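Local coordinates for uncharacterized protein (Bacteroides ovatus, PDB 4IRT) that is of unknown function but, with its BNR repeat-like domain of the beta-propeller clan, may be a neuraminidase, at residues Gly49-Asp54 with Ile403-Thr408. Numbering follows the deposited sequence. Where two conformers were deposited one is given.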
ATOM      1  N   GLY A  49      -2.218   3.614  18.375  1.00 10.76           N
ATOM      2  CA  GLY A  49      -3.380   3.198  19.109  1.00 11.72           C
ATOM      3  C   GLY A  49      -3.682   1.726  18.955  1.00 11.56           C
ATOM      4  O   GLY A  49      -3.228   1.085  18.027  1.00 11.25           O
ATOM      5  N   LYS A  50      -4.471   1.201  19.890  1.00 12.06           N
ATOM      6  CA  LYS A  50      -4.926  -0.162  19.802  1.00 11.86           C
ATOM      7  C   LYS A  50      -6.274  -0.331  20.487  1.00 12.64           C
ATOM      8  O   LYS A  50      -6.627   0.434  21.398  1.00 13.31           O
ATOM      9  CB  LYS A  50      -3.906  -1.126  20.413  1.00 13.62           C
ATOM     10  CG  LYS A  50      -3.824  -1.077  21.927  1.00 15.36           C
ATOM     11  CD  LYS A  50      -2.620  -1.837  22.480  1.00 16.69           C
ATOM     12  CE  LYS A  50      -2.787  -3.341  22.326  1.00 20.27           C
ATOM     13  NZ  LYS A  50      -1.830  -4.158  23.137  1.00 22.65           N
ATOM     14  N   ARG A  51      -7.003  -1.355  20.038  1.00 11.88           N
ATOM     15  CA  ARG A  51      -8.224  -1.778  20.659  1.00 12.51           C
ATOM     16  C   ARG A  51      -8.366  -3.291  20.555  1.00 12.28           C
ATOM     17  O   ARG A  51      -7.742  -3.955  19.696  1.00 12.06           O
ATOM     18  CB  ARG A  51      -9.439  -1.131  19.987  1.00 12.17           C
ATOM     19  CG  ARG A  51      -9.606  -1.465  18.512  1.00 11.89           C
ATOM     20  CD  ARG A  51     -11.043  -1.350  18.029  1.00 12.19           C
ATOM     21  NE  ARG A  51     -11.157  -1.575  16.578  1.00 11.88           N
ATOM     22  CZ  ARG A  51     -12.310  -1.766  15.928  1.00 13.10           C
ATOM     23  NH1 ARG A  51     -13.469  -1.776  16.591  1.00 14.12           N
ATOM     24  NH2 ARG A  51     -12.327  -1.912  14.607  1.00 11.87           N
ATOM     25  N   LYS A  52      -9.248  -3.833  21.388  1.00 13.36           N
ATOM     26  CA  LYS A  52      -9.832  -5.146  21.104  1.00 13.26           C
ATOM     27  C   LYS A  52     -10.819  -5.006  19.967  1.00 13.24           C
ATOM     28  O   LYS A  52     -11.598  -4.040  19.915  1.00 13.44           O
ATOM     29  CB  LYS A  52     -10.530  -5.719  22.330  1.00 14.98           C
ATOM     30  CG  LYS A  52      -9.562  -6.020  23.441  1.00 15.54           C
ATOM     31  CD  LYS A  52      -8.705  -7.233  23.095  1.00 17.34           C
ATOM     32  CE  LYS A  52      -7.895  -7.692  24.292  1.00 21.31           C
ATOM     33  NZ  LYS A  52      -7.009  -8.845  23.975  1.00 23.85           N
ATOM     34  N   LEU A  53     -10.778  -5.956  19.042  1.00 13.16           N
ATOM     35  CA  LEU A  53     -11.717  -5.942  17.917  1.00 14.30           C
ATOM     36  C   LEU A  53     -13.204  -5.998  18.331  1.00 15.26           C
ATOM     37  O   LEU A  53     -14.077  -5.565  17.576  1.00 16.05           O
ATOM     38  CB  LEU A  53     -11.392  -7.059  16.937  1.00 14.31           C
ATOM     39  CG  LEU A  53     -10.218  -6.792  16.009  1.00 14.69           C
ATOM     40  CD1 LEU A  53      -9.706  -8.068  15.379  1.00 15.24           C
ATOM     41  CD2 LEU A  53     -10.585  -5.787  14.943  1.00 14.74           C
ATOM     42  N   ASP A  54     -13.488  -6.503  19.523  1.00 15.77           N
ATOM     43  CA  ASP A  54     -14.861  -6.585  20.021  1.00 19.23           C
ATOM     44  C   ASP A  54     -15.273  -5.351  20.832  1.00 18.89           C
ATOM     45  O   ASP A  54     -16.301  -5.367  21.493  1.00 20.18           O
ATOM     46  CB  ASP A  54     -15.060  -7.871  20.846  1.00 20.71           C
ATOM     47  CG  ASP A  54     -14.331  -7.858  22.186  1.00 26.26           C
ATOM     48  OD1 ASP A  54     -13.781  -6.817  22.604  1.00 28.42           O
ATOM     49  OD2 ASP A  54     -14.337  -8.913  22.868  1.00 35.14           O
ATOM     50  N   ILE A 403     -10.549  10.458  12.467  1.00 10.60           N
ATOM     51  CA  ILE A 403     -10.125   9.184  11.867  1.00 10.53           C
ATOM     52  C   ILE A 403     -11.083   8.106  12.368  1.00 10.39           C
ATOM     53  O   ILE A 403     -11.453   8.063  13.567  1.00 10.19           O
ATOM     54  CB  ILE A 403      -8.691   8.825  12.244  1.00 10.05           C
ATOM     55  CG1 ILE A 403      -7.716   9.835  11.609  1.00 10.40           C
ATOM     56  CG2 ILE A 403      -8.338   7.427  11.792  1.00 10.72           C
ATOM     57  CD1 ILE A 403      -6.363   9.850  12.302  1.00 10.07           C
ATOM     58  N   TYR A 404     -11.534   7.287  11.434  1.00 10.29           N
ATOM     59  CA  TYR A 404     -12.384   6.127  11.752  1.00 10.66           C
ATOM     60  C   TYR A 404     -11.772   4.840  11.274  1.00 10.88           C
ATOM     61  O   TYR A 404     -11.005   4.826  10.288  1.00 10.84           O
ATOM     62  CB  TYR A 404     -13.705   6.228  11.014  1.00 10.22           C
ATOM     63  CG  TYR A 404     -14.472   7.510  11.212  1.00 10.89           C
ATOM     64  CD1 TYR A 404     -14.256   8.603  10.391  1.00 11.25           C
ATOM     65  CD2 TYR A 404     -15.443   7.610  12.198  1.00 11.69           C
ATOM     66  CE1 TYR A 404     -14.977   9.784  10.573  1.00 11.99           C
ATOM     67  CE2 TYR A 404     -16.181   8.769  12.384  1.00 12.90           C
ATOM     68  CZ  TYR A 404     -15.945   9.850  11.557  1.00 13.51           C
ATOM     69  OH  TYR A 404     -16.658  11.001  11.753  1.00 16.37           O
ATOM     70  N   VAL A 405     -12.160   3.735  11.903  1.00 10.06           N
ATOM     71  CA  VAL A 405     -12.061   2.464  11.215  1.00  9.98           C
ATOM     72  C   VAL A 405     -13.451   2.154  10.663  1.00 10.61           C
ATOM     73  O   VAL A 405     -14.441   2.079  11.419  1.00 10.51           O
ATOM     74  CB  VAL A 405     -11.543   1.347  12.139  1.00 10.29           C
ATOM     75  CG1 VAL A 405     -11.607   0.007  11.425  1.00 10.36           C
ATOM     76  CG2 VAL A 405     -10.137   1.662  12.603  1.00 10.10           C
ATOM     77  N   LEU A 406     -13.526   2.001   9.352  1.00 10.24           N
ATOM     78  CA  LEU A 406     -14.757   1.638   8.714  1.00 11.84           C
ATOM     79  C   LEU A 406     -14.805   0.120   8.604  1.00 11.21           C
ATOM     80  O   LEU A 406     -13.979  -0.519   7.895  1.00 11.63           O
ATOM     81  CB  LEU A 406     -14.868   2.328   7.354  1.00 12.36           C
ATOM     82  CG  LEU A 406     -16.254   2.344   6.689  1.00 15.99           C
ATOM     83  CD1 LEU A 406     -16.252   3.283   5.492  1.00 16.53           C
ATOM     84  CD2 LEU A 406     -16.657   0.959   6.226  1.00 16.79           C
ATOM     85  N   GLU A 407     -15.751  -0.453   9.337  1.00 12.18           N
ATOM     86  CA  GLU A 407     -15.950  -1.897   9.380  1.00 12.65           C
ATOM     87  C   GLU A 407     -16.985  -2.222   8.308  1.00 13.40           C
ATOM     88  O   GLU A 407     -18.168  -1.929   8.451  1.00 13.93           O
ATOM     89  CB  GLU A 407     -16.435  -2.313  10.770  1.00 13.53           C
ATOM     90  CG  GLU A 407     -15.502  -1.884  11.897  1.00 13.39           C
ATOM     91  CD  GLU A 407     -15.920  -2.385  13.279  1.00 16.51           C
ATOM     92  OE1 GLU A 407     -17.145  -2.499  13.551  1.00 15.33           O
ATOM     93  OE2 GLU A 407     -15.016  -2.663  14.093  1.00 15.72           O
ATOM     94  N   THR A 408     -16.531  -2.807   7.220  1.00 14.35           N
ATOM     95  CA  THR A 408     -17.364  -2.911   6.037  0.50 16.88           C
ATOM     96  C   THR A 408     -18.306  -4.095   6.153  1.00 20.16           C
ATOM     97  O   THR A 408     -17.889  -5.201   6.518  1.00 21.29           O
ATOM     98  CB  THR A 408     -16.540  -3.117   4.763  0.50 17.40           C
ATOM     99  OG1 THR A 408     -15.925  -4.403   4.819  0.50 20.30           O
ATOM    100  CG2 THR A 408     -15.488  -2.033   4.601  0.50 16.68           C
TER
HETATM  101  O   HOH W   1     -14.367  -5.156  15.032  1.00 13.48           O
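Two neighbouring antiparallel sheets of a beta-propeller are linked here by a salt bridge between Arg51 on strand 45-52 and Glu407 on strand 401-407. Both amino nitrogens of the guanidinium converge end-on upon a single carboxylate oxygen: Arg51 NH2 lies 2.8 Å from Glu407 OE2, with an N-H...O angle of 151°, and Arg51 NH1 reaches that same OE2 at 3.1 Å in a more bent bond. The oxygen sits close to the guanidinium plane, at its edge. NH1 meets OE2 on the syn side but tilted 33° out of the carboxylate plane, and NH2 on the anti side, nearer that plane. With CG set between the backbone N and the carbonyl carbon (chi1 61°), the Arg51 chain then runs extended from CG to NE and carries the guanidinium across to Glu407. Strand 401-407, the last of the chain, runs antiparallel between the first strand, 5-12, and strand 381-385, so that one sheet holds both ends of the chain, an arrangement consistent with the ring closure of beta-propellers. Beside the ion pair, Val405 CG1 approaches Arg51 NH2 obliquely at 3.8 Å. A water donates to Leu53 O and, at 2.7 Å, to Glu407 OE2, giving that oxygen a third donor. Gln35 OE1 and the backbone oxygen of Ser55 also accept from the guanidinium, helping to fix its rotation. A methionine in place of Arg51 would probably leave the Glu407 carboxylate without this countercharge and freer to turn.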